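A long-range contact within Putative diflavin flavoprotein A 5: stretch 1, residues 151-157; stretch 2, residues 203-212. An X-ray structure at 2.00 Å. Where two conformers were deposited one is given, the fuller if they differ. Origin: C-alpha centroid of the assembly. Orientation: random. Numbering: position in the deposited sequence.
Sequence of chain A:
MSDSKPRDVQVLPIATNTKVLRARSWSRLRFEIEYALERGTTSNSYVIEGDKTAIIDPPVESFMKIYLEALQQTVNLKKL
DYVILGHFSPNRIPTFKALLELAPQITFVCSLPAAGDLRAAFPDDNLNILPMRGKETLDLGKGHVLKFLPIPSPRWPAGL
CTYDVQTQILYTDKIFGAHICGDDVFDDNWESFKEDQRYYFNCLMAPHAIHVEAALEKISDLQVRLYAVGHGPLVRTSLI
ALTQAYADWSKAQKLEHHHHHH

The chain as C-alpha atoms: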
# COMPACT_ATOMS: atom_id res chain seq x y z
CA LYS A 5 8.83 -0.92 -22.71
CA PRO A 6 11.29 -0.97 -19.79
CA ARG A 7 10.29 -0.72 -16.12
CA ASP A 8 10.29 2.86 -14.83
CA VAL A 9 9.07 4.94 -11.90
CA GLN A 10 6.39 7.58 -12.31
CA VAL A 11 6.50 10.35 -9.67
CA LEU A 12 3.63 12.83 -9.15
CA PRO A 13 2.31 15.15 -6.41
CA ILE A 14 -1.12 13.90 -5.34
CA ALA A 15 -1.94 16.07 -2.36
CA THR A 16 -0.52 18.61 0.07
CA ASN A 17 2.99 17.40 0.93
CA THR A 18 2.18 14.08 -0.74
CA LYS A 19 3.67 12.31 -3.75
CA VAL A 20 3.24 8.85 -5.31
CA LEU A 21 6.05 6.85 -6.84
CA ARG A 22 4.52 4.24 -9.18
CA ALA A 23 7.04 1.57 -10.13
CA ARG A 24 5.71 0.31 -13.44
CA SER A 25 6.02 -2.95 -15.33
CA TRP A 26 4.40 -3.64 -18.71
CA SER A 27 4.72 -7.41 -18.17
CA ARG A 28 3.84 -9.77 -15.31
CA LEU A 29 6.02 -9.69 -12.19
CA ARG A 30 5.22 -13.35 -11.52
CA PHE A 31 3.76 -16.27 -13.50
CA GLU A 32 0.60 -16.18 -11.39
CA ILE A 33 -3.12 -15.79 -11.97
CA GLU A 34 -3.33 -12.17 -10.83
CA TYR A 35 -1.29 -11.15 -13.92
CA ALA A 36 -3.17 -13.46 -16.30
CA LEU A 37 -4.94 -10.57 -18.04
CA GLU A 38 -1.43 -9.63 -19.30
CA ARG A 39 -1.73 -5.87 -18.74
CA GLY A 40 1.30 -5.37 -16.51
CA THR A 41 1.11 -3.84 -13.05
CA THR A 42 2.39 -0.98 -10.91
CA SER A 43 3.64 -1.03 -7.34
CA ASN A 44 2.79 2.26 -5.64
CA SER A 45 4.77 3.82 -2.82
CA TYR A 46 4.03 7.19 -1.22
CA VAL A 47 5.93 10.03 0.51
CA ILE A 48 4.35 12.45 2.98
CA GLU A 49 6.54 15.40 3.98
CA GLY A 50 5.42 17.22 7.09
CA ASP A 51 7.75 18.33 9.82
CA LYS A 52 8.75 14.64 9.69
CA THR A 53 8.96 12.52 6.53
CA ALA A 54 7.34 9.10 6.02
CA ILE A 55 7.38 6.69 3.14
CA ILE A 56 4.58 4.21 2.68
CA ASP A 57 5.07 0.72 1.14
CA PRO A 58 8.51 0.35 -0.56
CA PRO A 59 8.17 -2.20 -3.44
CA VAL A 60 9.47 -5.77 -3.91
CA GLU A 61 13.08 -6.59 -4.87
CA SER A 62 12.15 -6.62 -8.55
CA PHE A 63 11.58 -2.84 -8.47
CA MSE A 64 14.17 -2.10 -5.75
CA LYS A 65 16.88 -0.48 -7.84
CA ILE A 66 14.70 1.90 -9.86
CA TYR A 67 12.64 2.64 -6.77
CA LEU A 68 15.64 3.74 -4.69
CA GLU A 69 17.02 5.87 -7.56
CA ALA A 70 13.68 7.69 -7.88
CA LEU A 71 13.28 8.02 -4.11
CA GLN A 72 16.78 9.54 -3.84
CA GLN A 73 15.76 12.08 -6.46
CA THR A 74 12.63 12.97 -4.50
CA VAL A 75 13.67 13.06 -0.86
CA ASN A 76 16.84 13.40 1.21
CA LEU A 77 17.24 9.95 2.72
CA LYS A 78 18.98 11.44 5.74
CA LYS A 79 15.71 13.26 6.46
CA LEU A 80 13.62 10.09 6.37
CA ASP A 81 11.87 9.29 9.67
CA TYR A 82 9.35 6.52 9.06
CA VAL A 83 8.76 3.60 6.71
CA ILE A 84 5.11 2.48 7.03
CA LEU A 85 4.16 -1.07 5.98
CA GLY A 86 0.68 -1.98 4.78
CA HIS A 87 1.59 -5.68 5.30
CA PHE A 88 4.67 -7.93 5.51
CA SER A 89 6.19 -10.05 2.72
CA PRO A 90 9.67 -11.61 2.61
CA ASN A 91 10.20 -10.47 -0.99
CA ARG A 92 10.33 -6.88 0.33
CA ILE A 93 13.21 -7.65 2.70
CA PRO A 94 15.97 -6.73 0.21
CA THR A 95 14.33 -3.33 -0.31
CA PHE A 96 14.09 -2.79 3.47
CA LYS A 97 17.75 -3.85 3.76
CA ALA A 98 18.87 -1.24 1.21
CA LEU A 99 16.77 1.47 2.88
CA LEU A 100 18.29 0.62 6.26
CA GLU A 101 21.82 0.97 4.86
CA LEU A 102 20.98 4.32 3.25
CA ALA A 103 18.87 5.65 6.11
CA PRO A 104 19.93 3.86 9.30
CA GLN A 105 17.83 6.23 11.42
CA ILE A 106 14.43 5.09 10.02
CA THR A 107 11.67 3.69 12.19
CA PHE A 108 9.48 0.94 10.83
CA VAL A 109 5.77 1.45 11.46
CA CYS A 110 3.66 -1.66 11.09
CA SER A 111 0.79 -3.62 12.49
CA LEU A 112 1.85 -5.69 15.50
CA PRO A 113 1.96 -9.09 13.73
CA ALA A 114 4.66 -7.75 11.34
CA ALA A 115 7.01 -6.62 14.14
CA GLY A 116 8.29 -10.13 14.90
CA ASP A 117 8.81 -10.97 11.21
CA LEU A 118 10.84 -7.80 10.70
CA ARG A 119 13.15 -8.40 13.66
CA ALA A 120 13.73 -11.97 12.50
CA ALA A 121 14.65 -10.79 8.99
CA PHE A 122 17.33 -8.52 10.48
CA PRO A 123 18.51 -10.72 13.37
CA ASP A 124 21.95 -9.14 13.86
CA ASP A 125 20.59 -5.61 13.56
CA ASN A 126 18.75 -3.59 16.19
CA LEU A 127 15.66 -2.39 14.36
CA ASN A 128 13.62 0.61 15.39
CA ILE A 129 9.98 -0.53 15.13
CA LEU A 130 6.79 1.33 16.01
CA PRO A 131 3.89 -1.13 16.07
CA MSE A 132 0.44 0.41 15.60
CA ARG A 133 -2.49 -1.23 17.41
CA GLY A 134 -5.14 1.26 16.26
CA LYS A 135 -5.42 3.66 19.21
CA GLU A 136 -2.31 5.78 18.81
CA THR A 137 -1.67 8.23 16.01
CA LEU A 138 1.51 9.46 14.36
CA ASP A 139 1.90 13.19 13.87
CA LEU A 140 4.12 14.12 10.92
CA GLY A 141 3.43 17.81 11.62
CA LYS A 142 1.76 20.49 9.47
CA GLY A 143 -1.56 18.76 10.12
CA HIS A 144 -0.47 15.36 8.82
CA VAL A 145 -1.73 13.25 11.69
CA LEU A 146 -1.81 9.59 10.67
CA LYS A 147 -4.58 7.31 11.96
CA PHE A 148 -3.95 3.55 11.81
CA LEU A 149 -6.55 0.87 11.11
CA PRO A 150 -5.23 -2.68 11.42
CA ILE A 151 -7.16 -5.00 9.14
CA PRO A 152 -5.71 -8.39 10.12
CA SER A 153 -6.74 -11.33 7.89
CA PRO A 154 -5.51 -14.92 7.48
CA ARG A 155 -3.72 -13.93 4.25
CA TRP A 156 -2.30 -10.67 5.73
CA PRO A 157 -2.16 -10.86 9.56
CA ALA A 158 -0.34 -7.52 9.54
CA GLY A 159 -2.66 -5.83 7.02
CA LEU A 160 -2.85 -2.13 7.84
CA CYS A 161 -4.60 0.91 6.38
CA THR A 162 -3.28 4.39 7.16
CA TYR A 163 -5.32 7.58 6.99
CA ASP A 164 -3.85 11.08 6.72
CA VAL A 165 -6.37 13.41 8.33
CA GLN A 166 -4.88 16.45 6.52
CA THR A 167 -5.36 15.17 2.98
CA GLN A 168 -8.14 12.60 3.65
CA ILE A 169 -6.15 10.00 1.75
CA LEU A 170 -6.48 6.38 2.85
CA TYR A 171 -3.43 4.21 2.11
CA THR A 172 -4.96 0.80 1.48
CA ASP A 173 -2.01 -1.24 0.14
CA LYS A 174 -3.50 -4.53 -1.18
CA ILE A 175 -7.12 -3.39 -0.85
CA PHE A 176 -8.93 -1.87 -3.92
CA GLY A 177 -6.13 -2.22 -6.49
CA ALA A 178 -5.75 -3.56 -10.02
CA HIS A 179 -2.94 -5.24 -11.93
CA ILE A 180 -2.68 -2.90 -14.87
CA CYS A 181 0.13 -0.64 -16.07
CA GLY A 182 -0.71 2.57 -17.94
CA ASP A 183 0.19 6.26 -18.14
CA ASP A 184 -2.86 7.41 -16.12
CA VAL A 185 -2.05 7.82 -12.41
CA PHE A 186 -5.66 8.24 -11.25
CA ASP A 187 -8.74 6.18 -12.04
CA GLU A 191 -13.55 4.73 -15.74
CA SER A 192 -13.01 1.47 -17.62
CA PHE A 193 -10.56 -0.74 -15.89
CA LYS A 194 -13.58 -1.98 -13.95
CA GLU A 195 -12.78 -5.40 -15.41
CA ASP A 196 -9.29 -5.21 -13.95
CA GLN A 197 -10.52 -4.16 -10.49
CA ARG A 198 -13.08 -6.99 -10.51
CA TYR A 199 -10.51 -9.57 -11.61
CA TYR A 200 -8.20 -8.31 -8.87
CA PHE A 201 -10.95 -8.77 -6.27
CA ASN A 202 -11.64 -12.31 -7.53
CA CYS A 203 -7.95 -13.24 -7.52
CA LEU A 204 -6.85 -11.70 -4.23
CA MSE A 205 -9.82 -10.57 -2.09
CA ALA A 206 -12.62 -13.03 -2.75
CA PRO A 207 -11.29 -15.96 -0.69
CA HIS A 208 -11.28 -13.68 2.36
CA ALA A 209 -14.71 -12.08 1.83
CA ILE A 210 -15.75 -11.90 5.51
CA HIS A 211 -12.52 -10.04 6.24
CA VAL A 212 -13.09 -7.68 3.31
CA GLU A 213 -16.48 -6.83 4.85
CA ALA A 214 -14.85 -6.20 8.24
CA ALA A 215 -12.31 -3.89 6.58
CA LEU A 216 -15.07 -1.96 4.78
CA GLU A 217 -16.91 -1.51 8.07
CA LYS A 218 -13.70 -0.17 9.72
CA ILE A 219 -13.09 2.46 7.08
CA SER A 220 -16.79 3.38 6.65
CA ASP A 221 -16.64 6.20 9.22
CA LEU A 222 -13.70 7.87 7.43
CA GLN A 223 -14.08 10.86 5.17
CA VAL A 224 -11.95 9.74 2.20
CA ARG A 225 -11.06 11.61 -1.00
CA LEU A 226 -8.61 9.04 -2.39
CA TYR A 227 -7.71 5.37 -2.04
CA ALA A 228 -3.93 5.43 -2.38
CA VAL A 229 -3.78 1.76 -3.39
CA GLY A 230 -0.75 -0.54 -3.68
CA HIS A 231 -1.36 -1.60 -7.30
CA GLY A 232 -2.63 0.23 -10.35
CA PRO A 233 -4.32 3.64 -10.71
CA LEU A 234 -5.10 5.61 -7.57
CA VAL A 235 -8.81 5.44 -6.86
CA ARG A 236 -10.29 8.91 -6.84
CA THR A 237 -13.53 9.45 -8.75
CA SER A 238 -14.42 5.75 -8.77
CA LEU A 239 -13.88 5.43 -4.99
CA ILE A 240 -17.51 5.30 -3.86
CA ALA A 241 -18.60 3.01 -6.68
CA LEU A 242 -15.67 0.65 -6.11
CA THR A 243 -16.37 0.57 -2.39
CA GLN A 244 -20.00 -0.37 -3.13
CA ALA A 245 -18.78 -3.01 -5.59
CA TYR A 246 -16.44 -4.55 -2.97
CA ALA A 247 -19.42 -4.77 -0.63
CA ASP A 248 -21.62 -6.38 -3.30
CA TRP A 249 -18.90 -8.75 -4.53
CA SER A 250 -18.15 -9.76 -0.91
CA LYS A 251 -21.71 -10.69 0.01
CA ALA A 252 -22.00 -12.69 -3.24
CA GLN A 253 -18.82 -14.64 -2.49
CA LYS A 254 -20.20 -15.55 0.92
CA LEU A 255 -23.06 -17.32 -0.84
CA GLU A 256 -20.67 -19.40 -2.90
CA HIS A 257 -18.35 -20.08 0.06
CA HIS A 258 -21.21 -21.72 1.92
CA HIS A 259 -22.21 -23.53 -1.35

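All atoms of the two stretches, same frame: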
# COMPACT_ATOMS: atom_id res chain seq x y z
N ILE A 151 -6.15 -4.13 9.75
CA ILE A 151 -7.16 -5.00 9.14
C ILE A 151 -6.58 -6.41 9.01
O ILE A 151 -6.39 -6.92 7.91
CB ILE A 151 -7.67 -4.43 7.79
CG1 ILE A 151 -6.50 -4.06 6.87
CG2 ILE A 151 -8.58 -3.20 8.03
CD1 ILE A 151 -6.93 -3.89 5.41
N PRO A 152 -6.33 -7.06 10.17
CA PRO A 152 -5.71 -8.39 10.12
C PRO A 152 -6.63 -9.42 9.42
O PRO A 152 -7.84 -9.46 9.68
CB PRO A 152 -5.55 -8.75 11.60
CG PRO A 152 -6.65 -7.99 12.30
CD PRO A 152 -6.72 -6.68 11.53
N SER A 153 -6.03 -10.25 8.57
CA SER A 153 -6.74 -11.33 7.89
C SER A 153 -5.80 -12.53 7.80
O SER A 153 -4.57 -12.38 7.91
CB SER A 153 -7.19 -10.89 6.50
OG SER A 153 -6.08 -10.63 5.65
N PRO A 154 -6.35 -13.73 7.58
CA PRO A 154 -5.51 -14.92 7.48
C PRO A 154 -4.40 -14.77 6.44
O PRO A 154 -3.25 -15.16 6.70
CB PRO A 154 -6.51 -16.02 7.08
CG PRO A 154 -7.80 -15.56 7.70
CD PRO A 154 -7.79 -14.06 7.53
N ARG A 155 -4.71 -14.18 5.30
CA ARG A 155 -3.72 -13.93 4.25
C ARG A 155 -2.69 -12.84 4.62
O ARG A 155 -1.49 -12.97 4.33
CB ARG A 155 -4.44 -13.56 2.96
CG ARG A 155 -3.54 -13.17 1.81
CD ARG A 155 -2.78 -14.36 1.27
NE ARG A 155 -2.02 -14.02 0.07
CZ ARG A 155 -0.89 -13.32 0.08
NH1 ARG A 155 -0.37 -12.89 1.23
NH2 ARG A 155 -0.26 -13.06 -1.06
N TRP A 156 -3.17 -11.76 5.26
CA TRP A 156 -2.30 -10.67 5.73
C TRP A 156 -2.55 -10.33 7.20
O TRP A 156 -3.28 -9.39 7.51
CB TRP A 156 -2.45 -9.39 4.88
CG TRP A 156 -2.14 -9.58 3.43
CD1 TRP A 156 -0.89 -9.64 2.85
CD2 TRP A 156 -3.08 -9.71 2.37
NE1 TRP A 156 -1.02 -9.82 1.49
CE2 TRP A 156 -2.35 -9.86 1.17
CE3 TRP A 156 -4.49 -9.75 2.32
CZ2 TRP A 156 -2.97 -10.04 -0.07
CZ3 TRP A 156 -5.11 -9.92 1.08
CH2 TRP A 156 -4.35 -10.06 -0.09
N PRO A 157 -1.95 -11.10 8.12
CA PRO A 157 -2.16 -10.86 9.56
C PRO A 157 -1.76 -9.44 9.95
O PRO A 157 -2.32 -8.89 10.89
CB PRO A 157 -1.24 -11.90 10.23
CG PRO A 157 -1.13 -13.02 9.17
CD PRO A 157 -1.11 -12.28 7.86
N CYS A 203 -9.23 -12.58 -7.72
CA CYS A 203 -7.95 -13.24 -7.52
C CYS A 203 -7.49 -13.17 -6.08
O CYS A 203 -7.11 -14.20 -5.50
CB CYS A 203 -6.83 -12.63 -8.40
SG CYS A 203 -6.95 -13.06 -10.09
N LEU A 204 -7.53 -11.97 -5.50
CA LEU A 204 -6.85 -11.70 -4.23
C LEU A 204 -7.73 -11.42 -3.00
O LEU A 204 -7.26 -11.56 -1.86
CB LEU A 204 -5.95 -10.49 -4.42
CG LEU A 204 -4.84 -10.61 -5.46
CD1 LEU A 204 -4.07 -9.31 -5.56
CD2 LEU A 204 -3.91 -11.76 -5.09
N MSE A 205 -8.95 -10.97 -3.20
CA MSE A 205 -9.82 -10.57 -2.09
C MSE A 205 -10.88 -11.62 -1.79
O MSE A 205 -11.18 -11.89 -0.62
CB MSE A 205 -10.57 -9.26 -2.39
CG MSE A 205 -9.64 -8.04 -2.68
SE MSE A 205 -8.79 -7.39 -1.06
CE MSE A 205 -10.29 -6.56 -0.16
N ALA A 206 -11.45 -12.17 -2.85
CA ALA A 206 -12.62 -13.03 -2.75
C ALA A 206 -12.50 -14.19 -1.73
O ALA A 206 -13.45 -14.43 -0.98
CB ALA A 206 -13.04 -13.56 -4.14
N PRO A 207 -11.35 -14.87 -1.68
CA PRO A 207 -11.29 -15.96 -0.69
C PRO A 207 -11.39 -15.49 0.77
O PRO A 207 -11.58 -16.31 1.67
CB PRO A 207 -9.90 -16.57 -0.92
CG PRO A 207 -9.53 -16.17 -2.32
CD PRO A 207 -10.12 -14.81 -2.50
N HIS A 208 -11.27 -14.20 1.00
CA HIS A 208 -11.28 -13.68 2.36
C HIS A 208 -12.46 -12.72 2.52
O HIS A 208 -12.36 -11.71 3.22
CB HIS A 208 -9.96 -12.95 2.63
CG HIS A 208 -8.78 -13.63 2.00
ND1 HIS A 208 -8.30 -14.86 2.43
CD2 HIS A 208 -7.97 -13.26 0.97
CE1 HIS A 208 -7.27 -15.21 1.69
NE2 HIS A 208 -7.04 -14.26 0.80
N ALA A 209 -13.58 -13.02 1.88
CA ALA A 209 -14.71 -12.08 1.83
C ALA A 209 -15.21 -11.56 3.18
O ALA A 209 -15.54 -10.38 3.30
CB ALA A 209 -15.86 -12.67 1.01
N ILE A 210 -15.31 -12.41 4.21
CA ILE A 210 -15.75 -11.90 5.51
C ILE A 210 -14.76 -10.87 6.09
O ILE A 210 -15.16 -9.93 6.76
CB ILE A 210 -16.01 -13.00 6.57
CG1 ILE A 210 -14.75 -13.82 6.80
CG2 ILE A 210 -17.23 -13.87 6.18
CD1 ILE A 210 -14.83 -14.71 8.03
N HIS A 211 -13.48 -11.05 5.81
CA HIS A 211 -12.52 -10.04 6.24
C HIS A 211 -12.58 -8.77 5.41
O HIS A 211 -12.35 -7.69 5.93
CB HIS A 211 -11.10 -10.60 6.27
CG HIS A 211 -10.86 -11.54 7.40
ND1 HIS A 211 -11.17 -12.88 7.31
CD2 HIS A 211 -10.37 -11.33 8.64
CE1 HIS A 211 -10.87 -13.46 8.46
NE2 HIS A 211 -10.38 -12.55 9.28
N VAL A 212 -12.90 -8.89 4.12
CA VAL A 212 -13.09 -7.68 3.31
C VAL A 212 -14.23 -6.84 3.87
O VAL A 212 -14.13 -5.62 3.97
CB VAL A 212 -13.39 -8.04 1.85
CG1 VAL A 212 -13.72 -6.80 1.04
CG2 VAL A 212 -12.21 -8.80 1.29

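No hydrogen bond joins these two stretches. The contact rests chiefly on carbon atoms packed against the rings of His 208 and His 211, with the edge of the Trp 156 indole meeting a carbonyl oxygen, and it buries a modest 343 Å² in all.

Ile 151 opens stretch 1 without touching stretch 2. At Pro 152 it is the backbone that makes contact: its carbonyl O lies 3.3 Å from CD2 of His 211. An imidazole carbon carries a slightly polarised C-H, so a carbonyl oxygen is a tolerable neighbour there.

The CA atoms come nearest each other at Ser 153, whose CA is 6.1 Å from CA of His 211. A small side chain suits so narrow a gap. Its CB points toward stretch 2 and rests 3.8 Å from CG of His 211, while its CA forms an off-centre CH-pi contact, 4.1 Å from the centroid of that ring. The hydroxyl serves its own stretch: OG accepts a hydrogen bond from N of Trp 156 at 3.1 Å, and N of Ser 153 in turn donates to O of Trp 156, also at 3.1 Å. These two bonds tie the ends of a tight turn that has no regular helix or strand.

Pro 154 follows with the most direct CH-pi contact. Its CD sits over the face of the His 211 ring, 3.5 Å from the centroid and 20° off the normal, with CE1 of His 211 the nearest atom to CD at 3.3 Å. Proline is well suited to this role, because CD is bonded to the backbone nitrogen, which makes its hydrogens somewhat electron-poor and attractive to a pi cloud.

Arg 155 repeats the theme on the other histidine. Its CB lies over a face of the His 208 ring, 3.8 Å from the centroid and 3.5 Å from NE2 of His 208. The aliphatic start of the side chain thus does the packing, while the guanidinium end leads away from stretch 2. His 208 itself occupies the N-cap position, right before a helix.

Trp 156, buried and with chi1 in the m well, starts out sideways, but its long indole carries the six-membered ring to stretch 2. There CH2 meets O of Leu 204 at 3.7 Å, at the edge of the indole and near its plane, where ring hydrogens face the oxygen. CZ3 also comes within 4.4 Å of CD2 of His 208, obliquely. Pro 157 then lies beyond reach.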